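Local coordinates for protein homoserine dehydrogenase (Staphylococcus aureus M1064, PDB 4PG7) that catalyses the NAD(P)-dependent interconversion of homoserine and aspartate semialdehyde, a step of the aspartate pathway of amino-acid biosynthesis, at residues Ser36-Ile41 / Ser328-Asp333; Phe378-His383 / Val437-Pro442. All coordinates share one frame; numbering follows the deposited sequence.

Interaction 1 of 2, residues Ser36-Ile41 / Ser328-Asp333; sequences SGVVKI and SAVVSD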
# COMPACT_ATOMS: atom_id res chain seq x y z
N SER A 36 0.69 -16.07 23.80
CA SER A 36 0.57 -15.24 25.01
C SER A 36 -0.07 -13.90 24.70
O SER A 36 -0.97 -13.45 25.41
CB SER A 36 1.94 -15.02 25.64
OG SER A 36 2.53 -16.28 25.88
N GLY A 37 0.38 -13.28 23.60
CA GLY A 37 -0.22 -12.04 23.14
C GLY A 37 -1.69 -12.14 22.82
O GLY A 37 -2.46 -11.26 23.17
N VAL A 38 -2.09 -13.23 22.16
CA VAL A 38 -3.52 -13.47 21.88
C VAL A 38 -4.32 -13.54 23.17
O VAL A 38 -5.40 -12.96 23.27
CB VAL A 38 -3.75 -14.75 21.05
CG1 VAL A 38 -5.23 -15.13 21.00
CG2 VAL A 38 -3.21 -14.56 19.62
N VAL A 39 -3.79 -14.25 24.15
CA VAL A 39 -4.49 -14.40 25.43
C VAL A 39 -4.66 -13.04 26.09
O VAL A 39 -5.77 -12.67 26.48
CB VAL A 39 -3.74 -15.37 26.37
CG1 VAL A 39 -4.32 -15.34 27.78
CG2 VAL A 39 -3.81 -16.80 25.80
N LYS A 40 -3.56 -12.28 26.19
CA LYS A 40 -3.59 -10.95 26.82
C LYS A 40 -4.59 -10.02 26.15
O LYS A 40 -5.36 -9.32 26.82
CB LYS A 40 -2.21 -10.31 26.80
N ILE A 41 -4.61 -10.04 24.83
CA ILE A 41 -5.52 -9.19 24.08
C ILE A 41 -6.98 -9.56 24.35
O ILE A 41 -7.83 -8.67 24.52
CB ILE A 41 -5.24 -9.23 22.57
CG1 ILE A 41 -3.90 -8.55 22.26
CG2 ILE A 41 -6.36 -8.55 21.79
CD1 ILE A 41 -3.39 -8.78 20.86
N SER A 328 -2.72 -9.39 17.37
CA SER A 328 -3.83 -8.48 17.13
C SER A 328 -4.61 -8.89 15.87
O SER A 328 -5.83 -8.79 15.82
CB SER A 328 -3.31 -7.05 17.01
OG SER A 328 -4.38 -6.15 16.86
N ALA A 329 -3.90 -9.37 14.85
CA ALA A 329 -4.55 -9.83 13.63
C ALA A 329 -5.37 -11.10 13.88
O ALA A 329 -6.48 -11.24 13.35
CB ALA A 329 -3.52 -10.06 12.53
N VAL A 330 -4.85 -12.01 14.70
CA VAL A 330 -5.59 -13.21 15.09
C VAL A 330 -6.90 -12.84 15.76
O VAL A 330 -7.96 -13.38 15.43
CB VAL A 330 -4.78 -14.10 16.05
CG1 VAL A 330 -5.66 -15.20 16.64
CG2 VAL A 330 -3.59 -14.72 15.34
N VAL A 331 -6.85 -11.91 16.71
CA VAL A 331 -8.05 -11.55 17.47
C VAL A 331 -9.06 -10.85 16.58
O VAL A 331 -10.27 -11.01 16.73
CB VAL A 331 -7.72 -10.70 18.71
CG1 VAL A 331 -9.00 -10.25 19.41
CG2 VAL A 331 -6.86 -11.50 19.68
N SER A 332 -8.55 -10.06 15.63
CA SER A 332 -9.40 -9.42 14.64
C SER A 332 -10.15 -10.47 13.83
O SER A 332 -11.37 -10.40 13.72
CB SER A 332 -8.56 -8.53 13.73
OG SER A 332 -9.36 -7.94 12.74
N ASP A 333 -9.43 -11.45 13.29
CA ASP A 333 -10.07 -12.56 12.57
C ASP A 333 -11.09 -13.30 13.46
O ASP A 333 -12.13 -13.74 12.98
CB ASP A 333 -9.04 -13.57 12.06
CG ASP A 333 -8.33 -13.11 10.78
OD1 ASP A 333 -8.87 -12.23 10.07
OD2 ASP A 333 -7.25 -13.64 10.47
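V38 and I41 of one helix meet V330, V331 and S328 of another, and the contact is almost wholly apolar. The two segments cross at -54° with their axes 9.1 Å apart, near enough for short branched side chains to fill the interface.

Methyl-to-methyl packing does most of the work. V38 offers both branches: CG2 comes across V330 at about a right angle, 3.9 Å from its CG1, while CG1 slides past V331, pointing the opposite way, and lies 4.2 Å from V331 CG2. V331 CG2 is shared with I41, whose CG2 lies 3.7 Å from it. V331 is therefore wedged between two residues that sit almost one turn apart on the facing helix, a place that suits a compact beta-branched side chain.

A second kind of contact sets methyl groups against main chain. I41 has CG1 beside its own backbone N (chi1 -69°) and continues extended (chi2 168°), which carries CD1 to S328 N at 3.6 Å. Isoleucine can thus serve two neighbours, CG2 packing on V331 and the longer branch on the backbone of S328. The hydroxyl of S328 suits the exposed margin.

V38 also touches the glycine-rich turn that opens helix 33-53 and fits the Rossmann-type pattern of dinucleotide-binding domains; S36 OG bonds back to G32 O in this turn. V39 points away from the contact and touches Y78. Beyond V330 lie A150 and I121 of strand 119-122, so helix 323-339, from much later in the chain, packs against both helix 33-53 and the parallel sheet.

Interaction 2 of 2, residues Phe378-His383 / Val437-Pro442; sequences FVVVNH and VDKVYP. With LYS (lysine), chain K.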
# COMPACT_ATOMS: atom_id res chain seq x y z
N PHE A 378 22.42 -7.94 -15.74
CA PHE A 378 23.68 -7.37 -15.32
C PHE A 378 24.67 -8.52 -15.31
O PHE A 378 24.49 -9.47 -14.58
CB PHE A 378 23.53 -6.81 -13.90
CG PHE A 378 24.81 -6.38 -13.23
CD1 PHE A 378 25.44 -5.21 -13.58
CD2 PHE A 378 25.31 -7.09 -12.15
CE1 PHE A 378 26.59 -4.78 -12.91
CE2 PHE A 378 26.45 -6.66 -11.48
CZ PHE A 378 27.08 -5.50 -11.85
N VAL A 379 25.69 -8.43 -16.14
CA VAL A 379 26.60 -9.54 -16.37
C VAL A 379 28.01 -9.11 -15.97
O VAL A 379 28.50 -8.10 -16.46
CB VAL A 379 26.63 -9.94 -17.86
CG1 VAL A 379 27.56 -11.13 -18.05
CG2 VAL A 379 25.24 -10.27 -18.37
N VAL A 380 28.66 -9.88 -15.10
CA VAL A 380 30.04 -9.62 -14.68
C VAL A 380 30.97 -10.67 -15.26
O VAL A 380 30.72 -11.87 -15.10
CB VAL A 380 30.16 -9.69 -13.16
CG1 VAL A 380 31.58 -9.37 -12.72
CG2 VAL A 380 29.19 -8.73 -12.51
N VAL A 381 31.99 -10.21 -15.97
CA VAL A 381 32.97 -11.08 -16.61
C VAL A 381 34.35 -10.78 -16.03
O VAL A 381 34.71 -9.61 -15.84
CB VAL A 381 33.01 -10.92 -18.15
CG1 VAL A 381 31.66 -11.28 -18.75
CG2 VAL A 381 33.38 -9.50 -18.55
N ASN A 382 35.11 -11.84 -15.75
CA ASN A 382 36.48 -11.70 -15.24
C ASN A 382 37.53 -12.23 -16.22
O ASN A 382 37.20 -12.86 -17.21
CB ASN A 382 36.69 -12.49 -13.94
CG ASN A 382 35.56 -12.36 -12.94
OD1 ASN A 382 35.05 -13.36 -12.42
ND2 ASN A 382 35.22 -11.14 -12.61
N HIS A 383 38.80 -11.97 -15.90
CA HIS A 383 39.96 -12.42 -16.71
C HIS A 383 39.86 -11.93 -18.14
O HIS A 383 40.22 -12.64 -19.06
CB HIS A 383 40.08 -13.95 -16.64
CG HIS A 383 39.93 -14.50 -15.26
ND1 HIS A 383 40.89 -14.33 -14.29
CD2 HIS A 383 38.92 -15.18 -14.67
CE1 HIS A 383 40.48 -14.88 -13.16
NE2 HIS A 383 39.29 -15.40 -13.37
N VAL A 437 32.18 -15.84 -17.02
CA VAL A 437 31.10 -15.08 -16.45
C VAL A 437 31.08 -15.35 -14.95
O VAL A 437 30.86 -16.46 -14.54
CB VAL A 437 29.74 -15.50 -17.07
CG1 VAL A 437 28.59 -14.79 -16.37
CG2 VAL A 437 29.72 -15.19 -18.56
N ASP A 438 31.30 -14.32 -14.15
CA ASP A 438 31.29 -14.48 -12.70
C ASP A 438 29.86 -14.70 -12.26
O ASP A 438 29.55 -15.68 -11.60
CB ASP A 438 31.84 -13.23 -12.03
CG ASP A 438 31.80 -13.31 -10.49
OD1 ASP A 438 31.83 -14.41 -9.93
OD2 ASP A 438 31.76 -12.25 -9.86
N LYS A 439 28.97 -13.80 -12.68
CA LYS A 439 27.58 -13.96 -12.36
C LYS A 439 26.71 -13.02 -13.17
O LYS A 439 27.20 -12.09 -13.82
CB LYS A 439 27.37 -13.67 -10.89
CG LYS A 439 27.73 -12.27 -10.50
CD LYS A 439 27.98 -12.23 -9.00
CE LYS A 439 28.44 -10.86 -8.54
NZ LYS A 439 28.81 -10.94 -7.09
N VAL A 440 25.42 -13.28 -13.09
CA VAL A 440 24.41 -12.51 -13.80
C VAL A 440 23.32 -12.23 -12.80
O VAL A 440 22.81 -13.15 -12.14
CB VAL A 440 23.85 -13.30 -15.01
CG1 VAL A 440 22.73 -12.54 -15.70
CG2 VAL A 440 24.94 -13.61 -16.01
N TYR A 441 22.94 -10.96 -12.69
CA TYR A 441 21.78 -10.56 -11.91
C TYR A 441 20.73 -9.98 -12.87
O TYR A 441 21.09 -9.29 -13.82
CB TYR A 441 22.14 -9.50 -10.90
CG TYR A 441 23.11 -9.86 -9.81
CD1 TYR A 441 23.32 -11.17 -9.41
CD2 TYR A 441 23.78 -8.87 -9.12
CE1 TYR A 441 24.20 -11.47 -8.39
CE2 TYR A 441 24.66 -9.17 -8.08
CZ TYR A 441 24.85 -10.46 -7.71
OH TYR A 441 25.71 -10.74 -6.67
N PRO A 442 19.44 -10.22 -12.60
CA PRO A 442 18.42 -9.51 -13.37
C PRO A 442 18.44 -8.03 -13.06
O PRO A 442 18.94 -7.62 -12.01
CB PRO A 442 17.08 -10.13 -12.90
CG PRO A 442 17.39 -10.83 -11.65
CD PRO A 442 18.87 -11.14 -11.61
N LYS K . 32.40 -12.79 -4.78
CA LYS K . 31.60 -13.96 -5.28
C LYS K . 32.00 -14.39 -6.68
O LYS K . 31.18 -14.95 -7.43
CB LYS K . 30.11 -13.63 -5.25
CG LYS K . 29.21 -14.84 -5.39
CD LYS K . 28.16 -14.66 -6.47
CE LYS K . 27.39 -15.95 -6.65
NZ LYS K . 26.35 -15.87 -7.71
OXT LYS K . 33.16 -14.21 -7.08
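The F378 and Y441 side chains run alongside each other, and their rings touch obliquely through F378 CD2 and Y441 CD2, 3.8 Å apart. N382 turns OD1 to the CB methylene of D438, at 3.2 Å, with the amide and carboxylate planes 46° apart; N382 ND2 is hydrogen-bonded to S414 OG.

The backbones run antiparallel. F378 and Y441 form a hydrogen-bonded pair, F378 N to Y441 O at 2.7 Å and Y441 N to F378 O at 2.9 Å. Further along, V380 faces both D438 and K439 in a classic beta bulge: its N gives a nearly straight bond to K439 O (174°), while its O accepts a more bent one from D438 N.

Both bulge residues touch the bound lysine, an arrangement consistent with the extra residue shaping the pocket, which R246, G250 and T252 complete. With CG anti to the backbone N (chi1 178°), D438 carries its carboxylate to the ligand, where D438 OD1 lies 2.6 Å from ligand O. The extended chain of K439 passes obliquely by the ligand's chain in the opposing sense, K439 CD 3.5 Å from ligand CD. K439 NZ donates to Y441 OH at 3.1 Å and forms a salt bridge with D255, which should offset its charge beside a second lysine.

On the reverse face V379, V381, V437 and V440 make an apolar layer, to which beta-branched valines are well suited; V379 CG2 and V440 CG2 are 4.1 Å apart. Helix 427-432 covers V437 and V440. Strand 375-382 lies between strands 414-422 and 436-444, and P442 is backbone hydrogen-bonded to L287 of strand 278-289.

How the interactions relate
Interaction 1 comes entirely first along the chain, and the two contacts flank the middle of the fold, their centres 48 Å and nearest atoms about 32 Å apart. They share no helix or strand. Interaction 1 brings helix 323-339, from well after the N-terminal region, onto the nucleotide-binding part of the chain, beside its parallel sheet. Interaction 2 pairs the first and last strands of the C-terminal domain, whose beta-alpha-beta-beta-alpha-beta order is that of an ACT domain, and it supplies D438 and K439 to the lysine site. Amino-acid binding is common in ACT domains, but the large separation means the two contacts belong to distinct parts of the fold.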